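Local coordinates for DUF3863 domain-containing protein (Parabacteroides distasonis, PDB 3LM3), which is of unknown function but is probably a glycoside hydrolase or carbohydrate deacetylase, at residues A62-W74 against V307-T321. Sequence-based numbering, arbitrary orientation. Where two conformers were deposited one is given.
Sequences AFATNNPNGRLTW and VTGTKERWPDTHFVT
Phe63, Val307 and Phe319 form the apolar heart of this contact. The two rings lie obliquely, planes 78° apart, with CE1 of Phe63 3.7 Å from CD2 of Phe319. Branched Val307 suits its place because its two methyls serve two partners: CG2 approaches the Phe63 ring, while CG1, anti to the backbone N (chi1 171°), presses against CB of Asn67 at 3.5 Å.

Asn67 brings the polar groups among these apolar side chains. Its ND2 donates an almost straight bond to Phe63 O (3.0 Å, 165°), from above the carbonyl plane, and also lies over one face of each phenylalanine ring. Its OD1 accepts a 2.6 Å bond from a water that in turn accepts from NZ of Lys311, whose bent chain also lets NZ donate to Thr317 O. A leucine in place of Asn67 would probably leave Phe63 O without its side-chain donor and break the water link to Lys311.

Between backbones, Arg71 N donates to Phe319 O at 3.0 Å. Gly70 fits just before it because a CB there would collide with ND2 of Asn67, and its CA-H also points at Phe319 O. The Arg71 guanidinium lays one face on CG1 of Val320, its NH1 donates in plane to Asn69 O (2.9 Å), and NH2 forms a salt bridge with Glu324.

Thr321, whose OG1 caps helix 322-332 by accepting from Glu324 N, sets its CB against OG1 of Thr73, a hydroxyl bonded to Glu105. Thus the end of helix 53-64 and loop 65-72 pack on helix 296-313 and strand 318-320; parallel strands 73-76 and 318-320 each follow a helix and pair with strand 21-29, consistent with a barrel-like α/β fold.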
loop_
_atom_site.group_PDB
_atom_site.type_symbol
_atom_site.label_atom_id
_atom_site.label_comp_id
_atom_site.label_asym_id
_atom_site.label_seq_id
_atom_site.Cartn_x
_atom_site.Cartn_y
_atom_site.Cartn_z
ATOM N N ALA A 62 11.132 -5.238 18.475
ATOM C CA ALA A 62 10.548 -6.442 17.917
ATOM C C ALA A 62 10.921 -6.577 16.426
ATOM O O ALA A 62 11.302 -7.650 15.939
ATOM C CB ALA A 62 9.019 -6.439 18.117
ATOM N N PHE A 63 10.794 -5.461 15.695
ATOM C CA PHE A 63 11.149 -5.404 14.267
ATOM C C PHE A 63 12.598 -5.774 13.984
ATOM O O PHE A 63 12.879 -6.422 12.983
ATOM C CB PHE A 63 10.840 -4.009 13.734
ATOM C CG PHE A 63 11.335 -3.736 12.332
ATOM C CD1 PHE A 63 10.585 -4.115 11.236
ATOM C CD2 PHE A 63 12.529 -3.072 12.115
ATOM C CE1 PHE A 63 11.035 -3.830 9.916
ATOM C CE2 PHE A 63 12.963 -2.793 10.844
ATOM C CZ PHE A 63 12.225 -3.164 9.749
ATOM N N ALA A 64 13.502 -5.389 14.878
ATOM C CA ALA A 64 14.907 -5.667 14.695
ATOM C C ALA A 64 15.283 -7.119 14.948
ATOM O O ALA A 64 16.417 -7.514 14.629
ATOM C CB ALA A 64 15.716 -4.760 15.613
ATOM N N THR A 65 14.376 -7.918 15.524
ATOM C CA THR A 65 14.694 -9.334 15.816
ATOM C C THR A 65 15.076 -10.083 14.551
ATOM O O THR A 65 14.325 -10.124 13.603
ATOM C CB THR A 65 13.448 -10.050 16.414
ATOM O OG1 THR A 65 12.955 -9.284 17.505
ATOM C CG2 THR A 65 13.786 -11.469 16.899
ATOM N N ASN A 66 16.273 -10.696 14.547
ATOM C CA ASN A 66 16.774 -11.410 13.383
ATOM C C ASN A 66 16.853 -10.511 12.152
ATOM O O ASN A 66 16.837 -10.985 11.006
ATOM C CB ASN A 66 15.903 -12.647 13.101
ATOM C CG ASN A 66 15.952 -13.647 14.231
ATOM O OD1 ASN A 66 14.931 -13.949 14.874
ATOM N ND2 ASN A 66 17.147 -14.176 14.483
ATOM N N ASN A 67 16.977 -9.207 12.389
ATOM C CA ASN A 67 16.834 -8.208 11.325
ATOM C C ASN A 67 17.710 -6.987 11.612
ATOM O O ASN A 67 17.246 -5.852 11.597
ATOM C CB ASN A 67 15.339 -7.849 11.209
ATOM C CG ASN A 67 14.999 -6.940 10.040
ATOM O OD1 ASN A 67 15.641 -6.951 8.995
ATOM N ND2 ASN A 67 13.912 -6.180 10.213
ATOM N N PRO A 68 19.011 -7.223 11.855
ATOM C CA PRO A 68 19.849 -6.078 12.233
ATOM C C PRO A 68 20.080 -5.031 11.172
ATOM O O PRO A 68 20.318 -3.865 11.525
ATOM C CB PRO A 68 21.181 -6.739 12.636
ATOM C CG PRO A 68 21.199 -8.024 11.824
ATOM C CD PRO A 68 19.757 -8.493 11.866
ATOM N N ASN A 69 19.981 -5.412 9.903
ATOM C CA ASN A 69 20.096 -4.442 8.822
ATOM C C ASN A 69 18.757 -3.820 8.463
ATOM O O ASN A 69 18.677 -3.015 7.530
ATOM C CB ASN A 69 20.736 -5.085 7.571
ATOM C CG ASN A 69 22.203 -5.416 7.776
ATOM O OD1 ASN A 69 22.649 -6.538 7.531
ATOM N ND2 ASN A 69 22.949 -4.443 8.242
ATOM N N GLY A 70 17.689 -4.202 9.154
ATOM C CA GLY A 70 16.363 -3.679 8.796
ATOM C C GLY A 70 16.168 -2.233 9.177
ATOM O O GLY A 70 16.639 -1.743 10.226
ATOM N N ARG A 71 15.460 -1.518 8.301
ATOM C CA ARG A 71 15.001 -0.172 8.624
ATOM C C ARG A 71 13.610 0.022 8.072
ATOM O O ARG A 71 13.136 -0.757 7.220
ATOM C CB ARG A 71 15.967 0.895 8.127
ATOM C CG ARG A 71 16.210 0.837 6.651
ATOM C CD ARG A 71 17.359 -0.140 6.321
ATOM N NE ARG A 71 17.789 0.009 4.952
ATOM C CZ ARG A 71 18.668 -0.785 4.352
ATOM N NH1 ARG A 71 19.255 -1.767 5.024
ATOM N NH2 ARG A 71 18.972 -0.584 3.081
ATOM N N LEU A 72 12.935 1.023 8.621
ATOM C CA LEU A 72 11.523 1.254 8.352
ATOM C C LEU A 72 11.242 2.746 8.252
ATOM O O LEU A 72 12.098 3.590 8.514
ATOM C CB LEU A 72 10.689 0.586 9.433
ATOM C CG LEU A 72 10.873 1.011 10.890
ATOM C CD1 LEU A 72 10.306 2.404 11.195
ATOM C CD2 LEU A 72 10.273 -0.071 11.839
ATOM N N THR A 73 10.022 3.079 7.852
ATOM C CA THR A 73 9.547 4.438 7.770
ATOM C C THR A 73 8.670 4.763 8.951
ATOM O O THR A 73 7.652 4.098 9.158
ATOM C CB THR A 73 8.755 4.625 6.475
ATOM O OG1 THR A 73 9.607 4.339 5.354
ATOM C CG2 THR A 73 8.180 6.027 6.332
ATOM N N TRP A 74 9.031 5.802 9.691
ATOM C CA TRP A 74 8.163 6.377 10.721
ATOM C C TRP A 74 7.321 7.438 10.065
ATOM O O TRP A 74 7.850 8.373 9.458
ATOM C CB TRP A 74 9.021 7.011 11.801
ATOM C CG TRP A 74 9.894 6.054 12.555
ATOM C CD1 TRP A 74 11.237 5.827 12.347
ATOM C CD2 TRP A 74 9.520 5.215 13.667
ATOM N NE1 TRP A 74 11.698 4.909 13.257
ATOM C CE2 TRP A 74 10.661 4.520 14.076
ATOM C CE3 TRP A 74 8.301 4.977 14.345
ATOM C CZ2 TRP A 74 10.652 3.618 15.141
ATOM C CZ3 TRP A 74 8.294 4.090 15.409
ATOM C CH2 TRP A 74 9.455 3.413 15.804
ATOM N N VAL A 307 8.619 -10.840 11.090
ATOM C CA VAL A 307 9.977 -10.593 10.588
ATOM C C VAL A 307 10.792 -11.869 10.596
ATOM O O VAL A 307 11.423 -12.210 9.594
ATOM C CB VAL A 307 10.637 -9.490 11.422
ATOM C CG1 VAL A 307 12.151 -9.345 11.088
ATOM C CG2 VAL A 307 9.890 -8.150 11.223
ATOM N N THR A 308 10.777 -12.595 11.705
ATOM C CA THR A 308 11.555 -13.818 11.816
ATOM C C THR A 308 11.120 -14.861 10.794
ATOM O O THR A 308 11.950 -15.526 10.186
ATOM C CB THR A 308 11.424 -14.430 13.213
ATOM O OG1 THR A 308 12.023 -13.546 14.176
ATOM C CG2 THR A 308 12.115 -15.792 13.264
ATOM N N GLY A 309 9.814 -14.993 10.586
ATOM C CA GLY A 309 9.306 -15.972 9.653
ATOM C C GLY A 309 9.663 -15.648 8.203
ATOM O O GLY A 309 9.976 -16.512 7.392
ATOM N N THR A 310 9.622 -14.351 7.886
ATOM C CA THR A 310 10.039 -13.876 6.575
ATOM C C THR A 310 11.515 -14.173 6.343
ATOM O O THR A 310 11.880 -14.685 5.297
ATOM C CB THR A 310 9.742 -12.373 6.443
ATOM O OG1 THR A 310 8.343 -12.126 6.661
ATOM C CG2 THR A 310 10.110 -11.858 5.058
ATOM N N LYS A 311 12.364 -13.832 7.305
ATOM C CA LYS A 311 13.812 -14.058 7.160
ATOM C C LYS A 311 14.165 -15.547 7.138
ATOM O O LYS A 311 15.133 -15.955 6.494
ATOM C CB LYS A 311 14.591 -13.329 8.256
ATOM C CG LYS A 311 14.533 -11.821 8.211
ATOM C CD LYS A 311 15.200 -11.169 7.009
ATOM C CE LYS A 311 16.685 -11.167 7.077
ATOM N NZ LYS A 311 17.222 -10.276 5.995
ATOM N N GLU A 312 13.412 -16.367 7.847
ATOM C CA GLU A 312 13.688 -17.794 7.849
ATOM C C GLU A 312 13.465 -18.394 6.465
ATOM O O GLU A 312 14.301 -19.164 5.963
ATOM C CB GLU A 312 12.815 -18.505 8.868
ATOM C CG GLU A 312 12.989 -20.008 8.929
ATOM C CD GLU A 312 12.158 -20.605 10.044
ATOM O OE1 GLU A 312 12.530 -20.405 11.222
ATOM O OE2 GLU A 312 11.124 -21.239 9.742
ATOM N N ARG A 313 12.364 -18.014 5.822
ATOM C CA ARG A 313 11.990 -18.602 4.546
ATOM C C ARG A 313 12.704 -17.958 3.362
ATOM O O ARG A 313 13.019 -18.637 2.387
ATOM C CB ARG A 313 10.480 -18.530 4.404
ATOM C CG ARG A 313 9.942 -19.169 3.167
ATOM C CD ARG A 313 8.464 -19.399 3.304
ATOM N NE ARG A 313 7.850 -19.809 2.055
ATOM C CZ ARG A 313 6.535 -19.971 1.875
ATOM N NH1 ARG A 313 5.692 -19.834 2.900
ATOM N NH2 ARG A 313 6.057 -20.261 0.666
ATOM N N TRP A 314 12.945 -16.651 3.460
ATOM C CA TRP A 314 13.561 -15.852 2.408
ATOM C C TRP A 314 14.702 -15.040 3.030
ATOM O O TRP A 314 14.558 -13.863 3.342
ATOM C CB TRP A 314 12.518 -14.936 1.743
ATOM C CG TRP A 314 11.363 -15.671 1.092
ATOM C CD1 TRP A 314 11.369 -16.383 -0.085
ATOM C CD2 TRP A 314 10.023 -15.755 1.600
ATOM N NE1 TRP A 314 10.118 -16.902 -0.333
ATOM C CE2 TRP A 314 9.275 -16.520 0.679
ATOM C CE3 TRP A 314 9.370 -15.238 2.735
ATOM C CZ2 TRP A 314 7.903 -16.774 0.864
ATOM C CZ3 TRP A 314 8.021 -15.501 2.916
ATOM C CH2 TRP A 314 7.298 -16.251 1.972
ATOM N N PRO A 315 15.843 -15.697 3.281
ATOM C CA PRO A 315 16.881 -15.091 4.119
ATOM C C PRO A 315 17.547 -13.852 3.585
ATOM O O PRO A 315 18.077 -13.072 4.386
ATOM C CB PRO A 315 17.903 -16.220 4.319
ATOM C CG PRO A 315 17.458 -17.332 3.527
ATOM C CD PRO A 315 16.082 -17.128 3.038
ATOM N N ASP A 316 17.475 -13.625 2.272
ATOM C CA ASP A 316 18.110 -12.429 1.723
ATOM C C ASP A 316 17.134 -11.256 1.563
ATOM O O ASP A 316 17.495 -10.242 0.966
ATOM C CB ASP A 316 18.840 -12.745 0.412
ATOM C CG ASP A 316 20.044 -13.696 0.607
ATOM O OD1 ASP A 316 20.695 -13.671 1.687
ATOM O OD2 ASP A 316 20.356 -14.461 -0.340
ATOM N N THR A 317 15.919 -11.389 2.087
ATOM C CA THR A 317 14.961 -10.282 2.042
ATOM C C THR A 317 15.529 -9.045 2.702
ATOM O O THR A 317 16.089 -9.113 3.796
ATOM C CB THR A 317 13.651 -10.642 2.759
ATOM O OG1 THR A 317 13.102 -11.833 2.170
ATOM C CG2 THR A 317 12.604 -9.523 2.699
ATOM N N HIS A 318 15.381 -7.895 2.044
ATOM C CA HIS A 318 15.826 -6.613 2.563
ATOM C C HIS A 318 14.643 -5.867 3.152
ATOM O O HIS A 318 13.655 -5.612 2.436
ATOM C CB HIS A 318 16.431 -5.775 1.443
ATOM C CG HIS A 318 17.610 -6.418 0.802
ATOM N ND1 HIS A 318 18.850 -6.423 1.396
ATOM C CD2 HIS A 318 17.744 -7.081 -0.372
ATOM C CE1 HIS A 318 19.702 -7.058 0.602
ATOM N NE2 HIS A 318 19.062 -7.475 -0.472
ATOM N N PHE A 319 14.733 -5.515 4.430
ATOM C CA PHE A 319 13.763 -4.683 5.105
ATOM C C PHE A 319 14.285 -3.249 5.008
ATOM O O PHE A 319 15.256 -2.885 5.665
ATOM C CB PHE A 319 13.569 -5.096 6.569
ATOM C CG PHE A 319 12.737 -6.366 6.738
ATOM C CD1 PHE A 319 13.234 -7.628 6.426
ATOM C CD2 PHE A 319 11.429 -6.273 7.157
ATOM C CE1 PHE A 319 12.413 -8.772 6.597
ATOM C CE2 PHE A 319 10.635 -7.401 7.326
ATOM C CZ PHE A 319 11.136 -8.641 7.023
ATOM N N VAL A 320 13.624 -2.474 4.150
ATOM C CA VAL A 320 14.078 -1.117 3.808
ATOM C C VAL A 320 12.930 -0.131 3.942
ATOM O O VAL A 320 11.768 -0.509 4.089
ATOM C CB VAL A 320 14.689 -1.069 2.381
ATOM C CG1 VAL A 320 15.830 -2.102 2.262
ATOM C CG2 VAL A 320 13.648 -1.317 1.315
ATOM N N THR A 321 13.270 1.152 3.907
ATOM C CA THR A 321 12.257 2.184 4.023
ATOM C C THR A 321 11.406 2.277 2.746
ATOM O O THR A 321 11.850 1.862 1.667
ATOM C CB THR A 321 12.848 3.558 4.356
ATOM O OG1 THR A 321 13.436 4.111 3.170
ATOM C CG2 THR A 321 13.881 3.483 5.475
HETATM O O HOH W 1 17.404 -7.595 7.200
HETATM O O HOH W 2 17.508 -5.318 5.515
#